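Galactose mutarotase related enzyme (Lactobacillus casei, PDB 3Q1N) probably binds carbohydrate and may act as a sugar isomerase of the aldose 1-epimerase (galactose mutarotase) family. Local coordinates at residues Gly13-Leu21 and Ala76-Ser84. Residues are numbered along the deposited sequence; the frame is centred on the assembly and turned at random. Where two conformers were deposited one is given.
Sequences GIAERGAEL and ARDYDFDVS. With NO3 (nitrate ion), chain B.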
# COMPACT_ATOMS: atom_id res chain seq x y z
N GLY A 13 4.10 16.31 1.98
CA GLY A 13 3.49 16.85 0.77
C GLY A 13 2.64 15.77 0.16
O GLY A 13 3.08 14.60 0.07
N ILE A 14 1.40 16.13 -0.16
CA ILE A 14 0.41 15.19 -0.68
C ILE A 14 -0.23 15.79 -1.92
O ILE A 14 -0.72 16.92 -1.90
CB ILE A 14 -0.73 14.83 0.32
CG1 ILE A 14 -0.18 14.39 1.69
CG2 ILE A 14 -1.64 13.75 -0.26
CD1 ILE A 14 -0.26 15.49 2.74
N ALA A 15 -0.24 15.02 -3.00
CA ALA A 15 -0.83 15.46 -4.26
C ALA A 15 -2.33 15.25 -4.26
O ALA A 15 -2.83 14.19 -3.82
CB ALA A 15 -0.22 14.70 -5.42
N GLU A 16 -3.06 16.25 -4.74
CA GLU A 16 -4.49 16.11 -4.90
C GLU A 16 -4.79 14.96 -5.84
O GLU A 16 -5.73 14.20 -5.62
CB GLU A 16 -5.07 17.42 -5.46
CG GLU A 16 -5.04 18.53 -4.39
CD GLU A 16 -5.34 19.93 -4.92
OE1 GLU A 16 -5.43 20.13 -6.14
OE2 GLU A 16 -5.45 20.87 -4.08
N ARG A 17 -3.95 14.77 -6.84
CA ARG A 17 -4.08 13.61 -7.73
C ARG A 17 -3.78 12.31 -6.97
O ARG A 17 -2.69 12.13 -6.46
CB ARG A 17 -3.18 13.75 -8.98
CG ARG A 17 -3.17 12.48 -9.85
CD ARG A 17 -4.53 12.16 -10.46
NE ARG A 17 -5.07 13.22 -11.28
CZ ARG A 17 -4.88 13.33 -12.60
NH1 ARG A 17 -4.15 12.42 -13.24
NH2 ARG A 17 -5.41 14.35 -13.28
N GLY A 18 -4.81 11.48 -6.82
CA GLY A 18 -4.72 10.21 -6.08
C GLY A 18 -4.48 10.36 -4.56
O GLY A 18 -4.18 9.38 -3.91
N ALA A 19 -4.66 11.57 -4.00
CA ALA A 19 -4.32 11.82 -2.58
C ALA A 19 -2.99 11.15 -2.23
O ALA A 19 -2.82 10.50 -1.18
CB ALA A 19 -5.44 11.29 -1.64
N GLU A 20 -2.01 11.35 -3.12
CA GLU A 20 -0.78 10.57 -3.08
C GLU A 20 0.25 11.25 -2.20
O GLU A 20 0.70 12.37 -2.50
CB GLU A 20 -0.15 10.41 -4.44
CG GLU A 20 1.06 9.43 -4.33
CD GLU A 20 1.94 9.36 -5.55
OE1 GLU A 20 1.78 10.16 -6.49
OE2 GLU A 20 2.81 8.43 -5.57
N LEU A 21 0.64 10.61 -1.11
CA LEU A 21 1.78 11.11 -0.34
C LEU A 21 3.02 11.11 -1.22
O LEU A 21 3.36 10.07 -1.81
CB LEU A 21 2.02 10.20 0.84
CG LEU A 21 3.18 10.52 1.77
CD1 LEU A 21 2.95 11.78 2.57
CD2 LEU A 21 3.42 9.31 2.73
N ALA A 76 -8.25 4.71 -8.24
CA ALA A 76 -8.32 5.89 -7.35
C ALA A 76 -7.07 6.78 -7.58
O ALA A 76 -7.14 7.99 -7.46
CB ALA A 76 -8.43 5.47 -5.88
N ARG A 77 -5.94 6.16 -7.85
CA ARG A 77 -4.68 6.83 -8.02
C ARG A 77 -4.72 7.70 -9.27
O ARG A 77 -3.87 8.57 -9.46
CB ARG A 77 -3.52 5.80 -8.10
CG ARG A 77 -3.56 4.88 -9.34
CD ARG A 77 -2.29 4.01 -9.47
NE ARG A 77 -2.05 3.70 -10.87
CZ ARG A 77 -0.91 3.26 -11.41
NH1 ARG A 77 0.16 2.99 -10.68
NH2 ARG A 77 -0.86 3.05 -12.72
N ASP A 78 -5.69 7.44 -10.16
CA ASP A 78 -5.74 8.17 -11.45
C ASP A 78 -6.55 9.46 -11.50
O ASP A 78 -6.51 10.17 -12.51
CB ASP A 78 -6.32 7.23 -12.52
CG ASP A 78 -5.42 6.06 -12.79
OD1 ASP A 78 -4.19 6.29 -12.92
OD2 ASP A 78 -5.94 4.92 -12.88
N TYR A 79 -7.31 9.73 -10.43
CA TYR A 79 -8.19 10.89 -10.37
C TYR A 79 -7.95 11.74 -9.11
O TYR A 79 -7.35 11.30 -8.13
CB TYR A 79 -9.67 10.46 -10.46
CG TYR A 79 -9.96 9.65 -11.69
CD1 TYR A 79 -10.04 10.25 -12.93
CD2 TYR A 79 -10.06 8.25 -11.63
CE1 TYR A 79 -10.25 9.51 -14.06
CE2 TYR A 79 -10.24 7.49 -12.76
CZ TYR A 79 -10.35 8.10 -13.97
OH TYR A 79 -10.56 7.31 -15.10
N ASP A 80 -8.33 13.01 -9.20
CA ASP A 80 -8.12 13.94 -8.11
C ASP A 80 -9.05 13.61 -6.95
O ASP A 80 -10.08 12.94 -7.12
CB ASP A 80 -8.38 15.39 -8.54
CG ASP A 80 -7.28 15.98 -9.41
OD1 ASP A 80 -6.22 15.35 -9.61
OD2 ASP A 80 -7.49 17.10 -9.94
N PHE A 81 -8.62 14.03 -5.77
CA PHE A 81 -9.46 14.05 -4.57
C PHE A 81 -9.70 15.50 -4.19
O PHE A 81 -8.81 16.36 -4.37
CB PHE A 81 -8.74 13.37 -3.39
CG PHE A 81 -8.68 11.87 -3.43
CD1 PHE A 81 -8.00 11.18 -4.45
CD2 PHE A 81 -9.19 11.12 -2.35
CE1 PHE A 81 -7.92 9.75 -4.42
CE2 PHE A 81 -9.09 9.74 -2.30
CZ PHE A 81 -8.43 9.04 -3.31
N ASP A 82 -10.88 15.81 -3.68
CA ASP A 82 -11.19 17.13 -3.16
C ASP A 82 -10.60 17.31 -1.77
O ASP A 82 -10.57 16.38 -0.99
CB ASP A 82 -12.71 17.32 -3.06
CG ASP A 82 -13.38 17.41 -4.41
OD1 ASP A 82 -12.72 17.77 -5.40
OD2 ASP A 82 -14.58 17.13 -4.44
N VAL A 83 -10.19 18.54 -1.45
CA VAL A 83 -9.57 18.85 -0.15
C VAL A 83 -10.61 19.48 0.82
O VAL A 83 -11.45 20.31 0.43
CB VAL A 83 -8.41 19.84 -0.37
CG1 VAL A 83 -7.79 20.32 1.02
CG2 VAL A 83 -7.37 19.22 -1.27
N SER A 84 -10.61 19.02 2.06
CA SER A 84 -11.45 19.58 3.09
C SER A 84 -10.76 19.49 4.45
O SER A 84 -9.71 18.82 4.60
CB SER A 84 -12.78 18.85 3.16
OG SER A 84 -12.63 17.51 3.61
N NO3 B . 1.31 1.72 -8.08
O1 NO3 B . 0.10 2.39 -8.02
O2 NO3 B . 1.70 0.83 -7.12
O3 NO3 B . 2.14 1.92 -9.14
O HOH W 1 -6.50 17.10 -12.42
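Ala-19 sets its methyl over the centre of the Phe-81 ring, a CH-pi contact with CB 3.7 Å from the ring centroid and 8° off its normal. The hairpin linking strands 10-15 and 20-26 turns here through a type II beta turn, Glu-16 to Ala-19, with Ala-19 and Glu-20 both facing Ala-15 as a G1 beta bulge. Two backbone bonds fasten the turn to the segment entering strand 82-84: Gly-18 N gives to Tyr-79 O (2.9 Å), and Phe-81 N to Glu-16 O (2.9 Å). Phe-81 N and Ala-19 N reach Glu-16 O from opposite faces of its carbonyl plane, the second closing the turn. Gly-18, at positive phi, lies so close to Arg-77 O that a CB would clash.

On the outer side, Arg-17 leaves with CG anti to its backbone N (chi1 173°) and then bends twice, folding one guanidinium face over Asp-78 O. NE makes a salt bridge to Asp-80 OD1 at 2.9 Å; OD1 lies close to the guanidinium plane, whereas NE comes to it from above the carboxylate plane, the two planes 45° apart. A water joins Arg-17 NH2 to Asp-80 OD2.

The Phe-81 ring also packs on Phe-93 of strand 90-96 and on Leu-111 and Val-113 of strand 109-118. Replacing Phe-81 with an alanine would probably leave the Ala-19 methyl without its ring and open a gap between the turn and these strands. The Glu-16 and Val-83 side chains cross at about a right angle (OE2 to CG2 3.8 Å), and both rest on Ile-3 of strand 2-6, tying the N-terminal antiparallel sheet to the edge of the large one at strand 82-84.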